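PDB 1UV4: extracellular endo-alpha-(1->5)-L-arabinanase 1 from Bacillus subtilis, which hydrolyses internal alpha-1,5-L-arabinofuranosidic linkages in linear and sugar-beet arabinan, helping to break down the plant cell wall. Local coordinates for residues T32-L40 and V50-P58; L171-N179 and K233-T241. All coordinates share one frame; numbering follows the deposited sequence.

From the N terminus, strand 4-8 joins the last sheet of this five-bladed propeller, and the chain then builds the blade containing strands 16-20, 23-29, 37-42 and 49-54. Interaction 1 closes the last hairpin of that blade, with only nine residues between its segments. Two sheets further on, interaction 2 opens where the outer strand 170-175 runs out. It closes 53 residues later in the loop between strands 212-220 and 241-244, so it ties one blade to the next. The two contacts follow each other in series, neither nested nor crossed. The centres of interaction 1 and interaction 2 are about 33 Å apart, on opposite sides of the chain's centre.

Interaction 1 of 2, residues T32-L40 and V50-P58; sequences TEERGLRVL and VQKSIFTTP
Strands 37-40 and 50-54 run antiparallel at 146°, with Leu-37 N giving a bond to Ile-54 O (2.9 Å), Ile-54 N answering to Leu-37 O (3.1 Å), and, further along, Gln-51 N reaching Val-39 O (2.8 Å). This is the outer hairpin of a propeller blade. Between the bonded points the strands are bridged by solvent: one water accepts from Val-39 N, donates to Gln-51 O and also bonds Ser-53 OG.

On the apolar face, Val-39 puts CG1 against Gln-51 CB and CG2 against both Ile-54 CG1 and CD1, 3.8 Å from the latter. That split follows from CG1 lying anti to the backbone N (chi1 -180°), which leaves CG2 beside the N. Leu-37 lies alongside Phe-55, pointing the same way, and its CD1 meets ring atom CE2 at 3.9 Å; Ile-54 CG2 sits over the centre of one face of that ring. Leu-37 and Ile-54 both reach Leu-87 of the neighbouring blade. On the other face, Leu-40 CD2 touches Val-50 CG2 at 3.8 Å and also lies over a face of the Arg-38 guanidinium, toward its rim. Arg-38 crosses Val-50 at about a right angle, its polar end held by a salt bridge to Glu-10 and a bond to Leu-11 O.

At the loop end, Gly-36 CA makes a C-H...O contact with Ile-54 O at 3.2 Å. A second water joins Glu-34 OE1, Arg-35 O and Ser-53 OG, and a third, lying in the guanidinium plane at its edge, accepts from Arg-35 NH1 and donates to Thr-56 O. The hairpin is therefore held in two ways: by direct backbone bonds at Leu-37/Ile-54 and Val-39/Gln-51, with aliphatic contacts on both faces, and by water bridges, two through Ser-53 OG and one through Thr-56 O, between and beyond these pairs.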
ATOM      1  N   THR A  32      10.467  11.705   6.904  1.00 15.21           N
ATOM      2  CA  THR A  32      10.944  12.557   5.826  1.00 15.78           C
ATOM      3  C   THR A  32      12.401  12.986   6.004  1.00 16.19           C
ATOM      4  O   THR A  32      13.149  13.070   5.015  1.00 16.13           O
ATOM      5  CB  THR A  32      10.058  13.812   5.676  1.00 15.17           C
ATOM      6  OG1 THR A  32       8.763  13.412   5.217  1.00 16.83           O
ATOM      7  CG2 THR A  32      10.590  14.750   4.565  1.00 15.11           C
ATOM      8  N   GLU A  33      12.794  13.192   7.255  1.00 15.50           N
ATOM      9  CA  GLU A  33      14.145  13.643   7.601  1.00 16.90           C
ATOM     10  C   GLU A  33      15.151  12.473   7.715  1.00 15.28           C
ATOM     11  O   GLU A  33      16.291  12.684   8.149  1.00 15.10           O
ATOM     12  CB  GLU A  33      14.109  14.444   8.917  1.00 17.97           C
ATOM     13  CG  GLU A  33      14.099  13.571  10.165  1.00 22.28           C
ATOM     14  CD  GLU A  33      13.160  14.030  11.281  1.00 28.26           C
ATOM     15  OE1 GLU A  33      13.145  15.233  11.625  1.00 34.11           O
ATOM     16  OE2 GLU A  33      12.430  13.158  11.817  1.00 32.88           O
ATOM     17  N   GLU A  34      14.754  11.265   7.308  1.00 14.46           N
ATOM     18  CA  GLU A  34      15.636  10.099   7.352  1.00 15.00           C
ATOM     19  C   GLU A  34      15.616   9.323   6.065  1.00 14.87           C
ATOM     20  O   GLU A  34      14.699   9.444   5.200  1.00 16.26           O
ATOM     21  CB  GLU A  34      15.279   9.160   8.513  1.00 15.08           C
ATOM     22  CG  GLU A  34      15.471   9.813   9.876  1.00 17.45           C
ATOM     23  CD  GLU A  34      15.127   8.949  11.092  1.00 22.11           C
ATOM     24  OE1 GLU A  34      14.716   7.778  10.966  1.00 24.07           O
ATOM     25  OE2 GLU A  34      15.290   9.486  12.212  1.00 25.11           O
ATOM     26  N   ARG A  35      16.606   8.449   5.979  1.00 14.50           N
ATOM     27  CA  ARG A  35      16.725   7.530   4.861  1.00 13.62           C
ATOM     28  C   ARG A  35      15.938   6.284   5.091  1.00 14.23           C
ATOM     29  O   ARG A  35      15.865   5.806   6.218  1.00 15.25           O
ATOM     30  CB  ARG A  35      18.204   7.143   4.641  1.00 15.01           C
ATOM     31  CG  ARG A  35      19.091   8.331   4.274  1.00 16.78           C
ATOM     32  CD  ARG A  35      20.515   7.901   3.912  1.00 19.36           C
ATOM     33  NE  ARG A  35      21.428   9.034   3.710  1.00 23.88           N
ATOM     34  CZ  ARG A  35      22.305   9.489   4.616  1.00 23.67           C
ATOM     35  NH1 ARG A  35      22.479   8.879   5.786  1.00 24.12           N
ATOM     36  NH2 ARG A  35      23.063  10.555   4.340  1.00 28.59           N
ATOM     37  N   GLY A  36      15.382   5.730   4.020  1.00 13.89           N
ATOM     38  CA  GLY A  36      14.838   4.394   4.051  1.00 14.22           C
ATOM     39  C   GLY A  36      13.389   4.239   4.442  1.00 12.99           C
ATOM     40  O   GLY A  36      12.557   5.126   4.180  1.00 13.59           O
ATOM     41  N   LEU A  37      13.106   3.074   5.015  1.00 12.91           N
ATOM     42  CA  LEU A  37      11.770   2.620   5.371  1.00 14.03           C
ATOM     43  C   LEU A  37      11.685   2.455   6.877  1.00 13.86           C
ATOM     44  O   LEU A  37      12.593   1.893   7.512  1.00 13.63           O
ATOM     45  CB  LEU A  37      11.435   1.290   4.733  1.00 14.91           C
ATOM     46  CG  LEU A  37      11.377   1.350   3.232  1.00 14.84           C
ATOM     47  CD1 LEU A  37      11.444  -0.072   2.650  1.00 13.95           C
ATOM     48  CD2 LEU A  37      10.151   2.089   2.788  1.00 15.37           C
ATOM     49  N   ARG A  38      10.561   2.901   7.444  1.00 13.24           N
ATOM     50  CA  ARG A  38      10.278   2.837   8.879  1.00 12.93           C
ATOM     51  C   ARG A  38       9.800   1.464   9.285  1.00 13.64           C
ATOM     52  O   ARG A  38       8.950   0.845   8.598  1.00 13.88           O
ATOM     53  CB  ARG A  38       9.224   3.852   9.194  1.00 12.58           C
ATOM     54  CG  ARG A  38       8.837   3.989  10.670  1.00 13.07           C
ATOM     55  CD  ARG A  38       8.254   5.311  10.991  1.00 12.17           C
ATOM     56  NE  ARG A  38       7.604   5.508  12.288  1.00 12.53           N
ATOM     57  CZ  ARG A  38       8.202   5.953  13.371  1.00 14.66           C
ATOM     58  NH1 ARG A  38       9.507   6.170  13.394  1.00 15.57           N
ATOM     59  NH2 ARG A  38       7.472   6.198  14.442  1.00 12.75           N
ATOM     60  N   VAL A  39      10.371   0.972  10.393  1.00 13.21           N
ATOM     61  CA  VAL A  39      10.061  -0.374  10.915  1.00 13.39           C
ATOM     62  C   VAL A  39       9.694  -0.276  12.402  1.00 12.63           C
ATOM     63  O   VAL A  39      10.453   0.271  13.202  1.00 12.98           O
ATOM     64  CB  VAL A  39      11.262  -1.345  10.782  1.00 14.28           C
ATOM     65  CG1 VAL A  39      10.886  -2.711  11.330  1.00 13.39           C
ATOM     66  CG2 VAL A  39      11.730  -1.440   9.299  1.00 16.20           C
ATOM     67  N   LEU A  40       8.528  -0.827  12.734  1.00 11.67           N
ATOM     68  CA  LEU A  40       8.031  -0.921  14.090  1.00 11.14           C
ATOM     69  C   LEU A  40       7.842  -2.399  14.480  1.00 11.20           C
ATOM     70  O   LEU A  40       7.534  -3.214  13.655  1.00 12.20           O
ATOM     71  CB  LEU A  40       6.681  -0.233  14.233  1.00 11.85           C
ATOM     72  CG  LEU A  40       6.561   1.234  13.797  1.00 13.25           C
ATOM     73  CD1 LEU A  40       5.135   1.686  14.174  1.00 13.76           C
ATOM     74  CD2 LEU A  40       7.561   2.089  14.486  1.00 11.56           C
ATOM     75  N   VAL A  50      10.287   1.491  17.770  1.00 11.53           N
ATOM     76  CA  VAL A  50      10.892   1.826  16.490  1.00 12.33           C
ATOM     77  C   VAL A  50      12.195   1.034  16.359  1.00 12.48           C
ATOM     78  O   VAL A  50      13.052   1.100  17.217  1.00 14.40           O
ATOM     79  CB  VAL A  50      11.224   3.331  16.429  1.00 12.66           C
ATOM     80  CG1 VAL A  50      11.926   3.664  15.099  1.00 13.07           C
ATOM     81  CG2 VAL A  50       9.961   4.149  16.592  1.00 12.95           C
ATOM     82  N   GLN A  51      12.321   0.301  15.278  1.00 12.24           N
ATOM     83  CA  GLN A  51      13.518  -0.488  14.983  1.00 12.19           C
ATOM     84  C   GLN A  51      14.418   0.262  14.017  1.00 13.13           C
ATOM     85  O   GLN A  51      14.012   1.259  13.409  1.00 12.47           O
ATOM     86  CB  GLN A  51      13.084  -1.794  14.317  1.00 12.11           C
ATOM     87  CG  GLN A  51      12.030  -2.593  15.098  1.00 13.18           C
ATOM     88  CD  GLN A  51      12.489  -2.929  16.510  1.00 15.45           C
ATOM     89  OE1 GLN A  51      11.994  -2.339  17.484  1.00 18.34           O
ATOM     90  NE2 GLN A  51      13.413  -3.870  16.634  1.00 16.75           N
ATOM     91  N   LYS A  52      15.643  -0.231  13.838  1.00 13.85           N
ATOM     92  CA  LYS A  52      16.495   0.264  12.767  1.00 14.09           C
ATOM     93  C   LYS A  52      15.761   0.184  11.445  1.00 13.41           C
ATOM     94  O   LYS A  52      15.171  -0.810  11.107  1.00 14.93           O
ATOM     95  CB  LYS A  52      17.836  -0.462  12.667  1.00 14.26           C
ATOM     96  CG  LYS A  52      18.872   0.354  11.829  1.00 16.85           C
ATOM     97  CD  LYS A  52      20.300  -0.106  12.029  1.00 17.62           C
ATOM     98  CE  LYS A  52      21.287   0.753  11.260  1.00 18.44           C
ATOM     99  NZ  LYS A  52      22.670   0.229  11.477  1.00 17.81           N
ATOM    100  N   SER A  53      15.842   1.245  10.682  1.00 13.51           N
ATOM    101  CA  SER A  53      15.176   1.314   9.391  1.00 13.02           C
ATOM    102  C   SER A  53      15.835   0.389   8.390  1.00 13.36           C
ATOM    103  O   SER A  53      16.978   0.007   8.563  1.00 14.96           O
ATOM    104  CB  SER A  53      15.231   2.742   8.847  1.00 12.71           C
ATOM    105  OG  SER A  53      14.474   3.617   9.669  1.00 14.84           O
ATOM    106  N   ILE A  54      15.101   0.053   7.343  1.00 12.45           N
ATOM    107  CA  ILE A  54      15.579  -0.648   6.171  1.00 12.67           C
ATOM    108  C   ILE A  54      16.091   0.423   5.207  1.00 12.18           C
ATOM    109  O   ILE A  54      15.476   1.450   5.091  1.00 13.89           O
ATOM    110  CB  ILE A  54      14.466  -1.541   5.583  1.00 13.65           C
ATOM    111  CG1 ILE A  54      14.121  -2.651   6.602  1.00 15.61           C
ATOM    112  CG2 ILE A  54      14.946  -2.158   4.284  1.00 14.75           C
ATOM    113  CD1 ILE A  54      12.886  -3.426   6.286  1.00 17.12           C
ATOM    114  N   PHE A  55      17.222   0.166   4.531  1.00 13.00           N
ATOM    115  CA  PHE A  55      17.832   1.121   3.611  1.00 12.81           C
ATOM    116  C   PHE A  55      18.302   2.374   4.375  1.00 12.73           C
ATOM    117  O   PHE A  55      18.180   3.487   3.877  1.00 12.69           O
ATOM    118  CB  PHE A  55      16.949   1.493   2.431  1.00 13.79           C
ATOM    119  CG  PHE A  55      16.418   0.302   1.639  1.00 13.79           C
ATOM    120  CD1 PHE A  55      17.225  -0.773   1.317  1.00 14.80           C
ATOM    121  CD2 PHE A  55      15.096   0.266   1.232  1.00 13.78           C
ATOM    122  CE1 PHE A  55      16.717  -1.851   0.616  1.00 14.93           C
ATOM    123  CE2 PHE A  55      14.608  -0.817   0.550  1.00 13.34           C
ATOM    124  CZ  PHE A  55      15.409  -1.862   0.226  1.00 14.85           C
ATOM    125  N   THR A  56      18.925   2.191   5.541  1.00 12.74           N
ATOM    126  CA  THR A  56      19.660   3.313   6.140  1.00 13.05           C
ATOM    127  C   THR A  56      20.770   3.764   5.180  1.00 12.52           C
ATOM    128  O   THR A  56      21.183   4.912   5.224  1.00 12.15           O
ATOM    129  CB  THR A  56      20.262   2.951   7.521  1.00 13.15           C
ATOM    130  OG1 THR A  56      21.048   1.754   7.460  1.00 16.33           O
ATOM    131  CG2 THR A  56      19.139   2.725   8.518  1.00 14.08           C
ATOM    132  N   THR A  57      21.217   2.879   4.277  1.00 11.87           N
ATOM    133  CA  THR A  57      22.094   3.214   3.164  1.00 10.71           C
ATOM    134  C   THR A  57      21.303   3.072   1.892  1.00 11.99           C
ATOM    135  O   THR A  57      20.692   2.025   1.679  1.00 12.62           O
ATOM    136  CB  THR A  57      23.313   2.299   3.117  1.00 10.08           C
ATOM    137  OG1 THR A  57      24.032   2.450   4.336  1.00  9.88           O
ATOM    138  CG2 THR A  57      24.277   2.697   1.996  1.00 11.20           C
ATOM    139  N   PRO A  58      21.242   4.080   1.031  1.00 11.36           N
ATOM    140  CA  PRO A  58      20.482   3.937  -0.198  1.00 12.07           C
ATOM    141  C   PRO A  58      21.137   2.958  -1.183  1.00 11.29           C
ATOM    142  O   PRO A  58      22.299   2.711  -1.125  1.00 11.25           O
ATOM    143  CB  PRO A  58      20.487   5.380  -0.781  1.00 12.69           C
ATOM    144  CG  PRO A  58      21.593   6.023  -0.177  1.00 13.76           C
ATOM    145  CD  PRO A  58      21.914   5.384   1.132  1.00 11.33           C
TER
HETATM  146  O   HOH W   1      14.533   6.132   9.015  0.50 24.84           O
HETATM  147  O   HOH W   2      21.003   6.694   7.189  1.00 28.98           O
HETATM  148  O   HOH W   3      12.552   2.643  11.534  1.00 17.48           O

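Interaction 2 of 2, residues L171-N179 and K233-T241; sequences LYSIAARPN and KSMLEGGGT. With EDO (1,2-ethanediol), chain F.
Met-235 O takes one hydrogen bond from the other segment, from Ala-176 N at 2.9 Å, almost straight at 172° though tilted 27° from the carbonyl plane, and a weaker C-H...O contact from Ala-175 CA at 3.4 Å. The donor follows directly on a classic beta bulge, in which Ile-174 and Ala-175 both face Ile-155, at the end of the outer strand of one propeller blade. Its acceptor belongs to a loop leading to the outer strand of the next blade.

That loop is folded on itself. Ser-234 OG takes the N-H of Leu-236 in an ST turn, and Ser-234 O accepts from Glu-237 N and Gly-239 N, which arrive from opposite faces of its plane. The turn presents Leu-236 to the strand. With CG anti to the carbonyl carbon (chi1 -73°), the leucine starts out away from the strand but swings its end back, so that CD2 lies against the backbone at Ala-175 N, 3.6 Å away, and close to Ile-174 C. On the inner side, Ala-175 CB meets Met-235 CB at 4.0 Å, and both side chains rest on Leu-198 of strand 195-203. Beyond the strand, Pro-178 sets its CD 3.6 Å from Leu-236 O, and its CG touches Glu-237 OE1, the two side chains crossing at about a right angle.

Arg-177 leaves the backbone away from the loop; its NH1 bonds Ala-183 O and its guanidinium makes a cation-pi contact with Phe-202. Its side chain is about 7 Å from that of Phe-151, a probable substrate-binding residue. A polar link to the loop runs through a water in the guanidinium plane, which accepts from Arg-177 NE at 2.9 Å and donates to Gly-238 O at 2.8 Å.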
ATOM      1  N   LEU A 171       0.091  -4.421 -18.756  1.00 12.18           N
ATOM      2  CA  LEU A 171      -0.277  -3.559 -17.661  1.00 13.65           C
ATOM      3  C   LEU A 171      -1.748  -3.196 -17.763  1.00 13.84           C
ATOM      4  O   LEU A 171      -2.164  -2.587 -18.754  1.00 16.56           O
ATOM      5  CB  LEU A 171       0.604  -2.293 -17.693  1.00 14.57           C
ATOM      6  CG  LEU A 171       0.562  -1.438 -16.432  1.00 17.18           C
ATOM      7  CD1 LEU A 171       1.067  -2.163 -15.168  1.00 15.80           C
ATOM      8  CD2 LEU A 171       1.367  -0.145 -16.615  1.00 17.26           C
ATOM      9  N   TYR A 172      -2.531  -3.536 -16.740  1.00 12.40           N
ATOM     10  CA  TYR A 172      -3.979  -3.352 -16.712  1.00 12.43           C
ATOM     11  C   TYR A 172      -4.315  -2.150 -15.825  1.00 12.98           C
ATOM     12  O   TYR A 172      -3.560  -1.791 -14.917  1.00 14.97           O
ATOM     13  CB  TYR A 172      -4.672  -4.594 -16.137  1.00 13.32           C
ATOM     14  CG  TYR A 172      -4.469  -5.860 -16.941  1.00 12.81           C
ATOM     15  CD1 TYR A 172      -5.337  -6.212 -17.947  1.00 12.38           C
ATOM     16  CD2 TYR A 172      -3.406  -6.710 -16.691  1.00 14.63           C
ATOM     17  CE1 TYR A 172      -5.153  -7.394 -18.689  1.00 11.63           C
ATOM     18  CE2 TYR A 172      -3.228  -7.877 -17.423  1.00 14.11           C
ATOM     19  CZ  TYR A 172      -4.104  -8.210 -18.411  1.00 12.72           C
ATOM     20  OH  TYR A 172      -3.940  -9.377 -19.160  1.00 15.45           O
ATOM     21  N   SER A 173      -5.420  -1.515 -16.170  1.00 13.66           N
ATOM     22  CA  SER A 173      -6.000  -0.414 -15.395  1.00 13.45           C
ATOM     23  C   SER A 173      -7.183  -0.908 -14.600  1.00 13.08           C
ATOM     24  O   SER A 173      -8.082  -1.510 -15.141  1.00 13.55           O
ATOM     25  CB  SER A 173      -6.447   0.700 -16.328  1.00 12.22           C
ATOM     26  OG  SER A 173      -5.340   1.197 -17.041  1.00 14.03           O
ATOM     27  N   ILE A 174      -7.172  -0.660 -13.283  1.00 12.02           N
ATOM     28  CA  ILE A 174      -8.243  -1.193 -12.419  1.00 11.89           C
ATOM     29  C   ILE A 174      -8.996  -0.187 -11.548  1.00 11.94           C
ATOM     30  O   ILE A 174     -10.087  -0.506 -11.063  1.00 12.18           O
ATOM     31  CB  ILE A 174      -7.743  -2.386 -11.553  1.00 13.34           C
ATOM     32  CG1 ILE A 174      -6.598  -2.008 -10.642  1.00 12.74           C
ATOM     33  CG2 ILE A 174      -7.402  -3.585 -12.445  1.00 13.72           C
ATOM     34  CD1 ILE A 174      -6.225  -3.116  -9.649  1.00 13.68           C
ATOM     35  N   ALA A 175      -8.471   1.038 -11.377  1.00 12.44           N
ATOM     36  CA  ALA A 175      -9.244   2.095 -10.714  1.00 12.16           C
ATOM     37  C   ALA A 175      -8.726   3.436 -11.133  1.00 12.70           C
ATOM     38  O   ALA A 175      -7.537   3.602 -11.357  1.00 13.08           O
ATOM     39  CB  ALA A 175      -9.248   1.982  -9.150  1.00 12.45           C
ATOM     40  N   ALA A 176      -9.648   4.380 -11.294  1.00 12.25           N
ATOM     41  CA  ALA A 176      -9.287   5.748 -11.712  1.00 12.32           C
ATOM     42  C   ALA A 176     -10.322   6.724 -11.163  1.00 11.76           C
ATOM     43  O   ALA A 176     -11.456   6.358 -10.871  1.00 12.26           O
ATOM     44  CB  ALA A 176      -9.263   5.803 -13.233  1.00 12.08           C
ATOM     45  N   ARG A 177      -9.960   8.008 -11.081  1.00 11.56           N
ATOM     46  CA  ARG A 177     -10.912   9.061 -10.777  1.00 12.20           C
ATOM     47  C   ARG A 177     -10.791  10.171 -11.811  1.00 13.29           C
ATOM     48  O   ARG A 177     -10.314  11.252 -11.514  1.00 12.88           O
ATOM     49  CB  ARG A 177     -10.739   9.625  -9.386  1.00 12.03           C
ATOM     50  CG  ARG A 177     -10.896   8.586  -8.267  1.00 13.16           C
ATOM     51  CD  ARG A 177     -10.797   9.229  -6.925  1.00 14.53           C
ATOM     52  NE  ARG A 177     -11.999   9.925  -6.539  1.00 14.72           N
ATOM     53  CZ  ARG A 177     -12.063  10.819  -5.568  1.00 14.49           C
ATOM     54  NH1 ARG A 177     -10.965  11.172  -4.901  1.00 14.50           N
ATOM     55  NH2 ARG A 177     -13.225  11.384  -5.270  1.00 17.44           N
ATOM     56  N   PRO A 178     -11.279   9.892 -13.023  1.00 14.89           N
ATOM     57  CA  PRO A 178     -11.083  10.808 -14.170  1.00 14.93           C
ATOM     58  C   PRO A 178     -11.673  12.187 -13.948  1.00 15.70           C
ATOM     59  O   PRO A 178     -11.129  13.158 -14.537  1.00 15.98           O
ATOM     60  CB  PRO A 178     -11.781  10.079 -15.320  1.00 16.16           C
ATOM     61  CG  PRO A 178     -12.656   9.061 -14.681  1.00 16.87           C
ATOM     62  CD  PRO A 178     -12.026   8.684 -13.415  1.00 15.75           C
ATOM     63  N   ASN A 179     -12.730  12.288 -13.129  1.00 14.29           N
ATOM     64  CA  ASN A 179     -13.397  13.571 -12.885  1.00 15.36           C
ATOM     65  C   ASN A 179     -13.103  14.174 -11.516  1.00 14.98           C
ATOM     66  O   ASN A 179     -13.639  15.229 -11.163  1.00 15.91           O
ATOM     67  CB  ASN A 179     -14.907  13.450 -13.194  1.00 16.18           C
ATOM     68  CG  ASN A 179     -15.161  13.243 -14.687  1.00 18.55           C
ATOM     69  OD1 ASN A 179     -15.686  12.219 -15.096  1.00 22.32           O
ATOM     70  ND2 ASN A 179     -14.771  14.228 -15.513  1.00 22.22           N
ATOM     71  N   LYS A 233     -21.282   0.814  -9.786  1.00 14.11           N
ATOM     72  CA  LYS A 233     -20.426   1.731 -10.499  1.00 14.65           C
ATOM     73  C   LYS A 233     -18.981   1.223 -10.517  1.00 13.68           C
ATOM     74  O   LYS A 233     -18.397   0.783  -9.516  1.00 14.41           O
ATOM     75  CB  LYS A 233     -20.507   3.124  -9.885  1.00 14.81           C
ATOM     76  CG  LYS A 233     -19.760   4.144 -10.696  1.00 18.29           C
ATOM     77  CD  LYS A 233     -20.195   5.523 -10.444  1.00 23.66           C
ATOM     78  CE  LYS A 233     -19.260   6.489 -11.145  1.00 25.20           C
ATOM     79  NZ  LYS A 233     -19.893   7.773 -11.529  1.00 27.86           N
ATOM     80  N   SER A 234     -18.397   1.282 -11.699  1.00 13.64           N
ATOM     81  CA  SER A 234     -17.033   0.866 -11.935  1.00 13.74           C
ATOM     82  C   SER A 234     -16.029   1.778 -11.255  1.00 13.34           C
ATOM     83  O   SER A 234     -16.125   2.999 -11.367  1.00 13.37           O
ATOM     84  CB  SER A 234     -16.750   0.837 -13.437  1.00 14.36           C
ATOM     85  OG  SER A 234     -15.399   0.528 -13.711  1.00 16.18           O
ATOM     86  N   MET A 235     -15.026   1.176 -10.669  1.00 13.41           N
ATOM     87  CA  MET A 235     -13.925   1.909 -10.047  1.00 12.55           C
ATOM     88  C   MET A 235     -13.078   2.620 -11.068  1.00 13.23           C
ATOM     89  O   MET A 235     -12.328   3.530 -10.711  1.00 12.90           O
ATOM     90  CB  MET A 235     -13.088   0.994  -9.126  1.00 12.26           C
ATOM     91  CG  MET A 235     -13.872   0.455  -7.947  1.00 11.89           C
ATOM     92  SD  MET A 235     -12.826  -0.371  -6.742  1.00 14.09           S
ATOM     93  CE  MET A 235     -12.024   1.012  -5.895  1.00 13.86           C
ATOM     94  N   LEU A 236     -13.173   2.253 -12.333  1.00 13.56           N
ATOM     95  CA  LEU A 236     -12.499   3.057 -13.394  1.00 14.20           C
ATOM     96  C   LEU A 236     -13.161   4.402 -13.670  1.00 14.56           C
ATOM     97  O   LEU A 236     -12.564   5.282 -14.293  1.00 15.02           O
ATOM     98  CB  LEU A 236     -12.445   2.264 -14.672  1.00 14.67           C
ATOM     99  CG  LEU A 236     -11.459   1.126 -14.718  1.00 18.53           C
ATOM    100  CD1 LEU A 236     -11.692   0.469 -16.075  1.00 20.96           C
ATOM    101  CD2 LEU A 236     -10.008   1.626 -14.593  1.00 19.63           C
ATOM    102  N   GLU A 237     -14.422   4.549 -13.252  1.00 15.26           N
ATOM    103  CA  GLU A 237     -15.175   5.790 -13.372  1.00 15.21           C
ATOM    104  C   GLU A 237     -15.405   6.475 -12.034  1.00 15.44           C
ATOM    105  O   GLU A 237     -16.407   7.169 -11.828  1.00 15.58           O
ATOM    106  CB  GLU A 237     -16.498   5.487 -14.056  1.00 15.97           C
ATOM    107  CG  GLU A 237     -16.289   4.918 -15.451  1.00 19.70           C
ATOM    108  CD  GLU A 237     -15.629   5.913 -16.433  1.00 27.00           C
ATOM    109  OE1 GLU A 237     -15.701   7.171 -16.258  1.00 27.13           O
ATOM    110  OE2 GLU A 237     -15.023   5.421 -17.424  1.00 31.39           O
ATOM    111  N   GLY A 238     -14.470   6.278 -11.105  1.00 13.80           N
ATOM    112  CA  GLY A 238     -14.540   6.956  -9.830  1.00 13.72           C
ATOM    113  C   GLY A 238     -15.463   6.270  -8.847  1.00 13.24           C
ATOM    114  O   GLY A 238     -15.696   6.771  -7.730  1.00 13.72           O
ATOM    115  N   GLY A 239     -15.933   5.074  -9.210  1.00 11.97           N
ATOM    116  CA  GLY A 239     -16.704   4.286  -8.251  1.00 12.75           C
ATOM    117  C   GLY A 239     -15.864   3.802  -7.069  1.00 13.31           C
ATOM    118  O   GLY A 239     -14.630   3.832  -7.065  1.00 13.69           O
ATOM    119  N   GLY A 240     -16.563   3.305  -6.062  1.00 12.81           N
ATOM    120  CA  GLY A 240     -15.947   2.835  -4.828  1.00 12.65           C
ATOM    121  C   GLY A 240     -16.845   3.191  -3.661  1.00 12.70           C
ATOM    122  O   GLY A 240     -17.237   4.349  -3.448  1.00 13.12           O
ATOM    123  N   THR A 241     -17.246   2.161  -2.911  1.00 13.38           N
ATOM    124  CA  THR A 241     -18.069   2.325  -1.747  1.00 12.36           C
ATOM    125  C   THR A 241     -17.162   2.682  -0.590  1.00 12.12           C
ATOM    126  O   THR A 241     -16.088   2.140  -0.476  1.00 12.85           O
ATOM    127  CB  THR A 241     -18.837   0.995  -1.474  1.00 12.97           C
ATOM    128  OG1 THR A 241     -19.737   0.721  -2.559  1.00 12.80           O
ATOM    129  CG2 THR A 241     -19.690   1.074  -0.246  1.00 13.38           C
TER
HETATM  130  C1  EDO F1296      -2.944   0.062 -19.419  1.00 34.14           C
HETATM  131  O1  EDO F1296      -4.287  -0.266 -19.122  1.00 31.82           O
HETATM  132  C2  EDO F1296      -2.304   0.693 -18.208  1.00 36.61           C
HETATM  133  O2  EDO F1296      -2.205   2.081 -18.411  1.00 32.44           O
HETATM  134  O   HOH W   4     -14.713   9.356  -7.462  1.00 28.44           O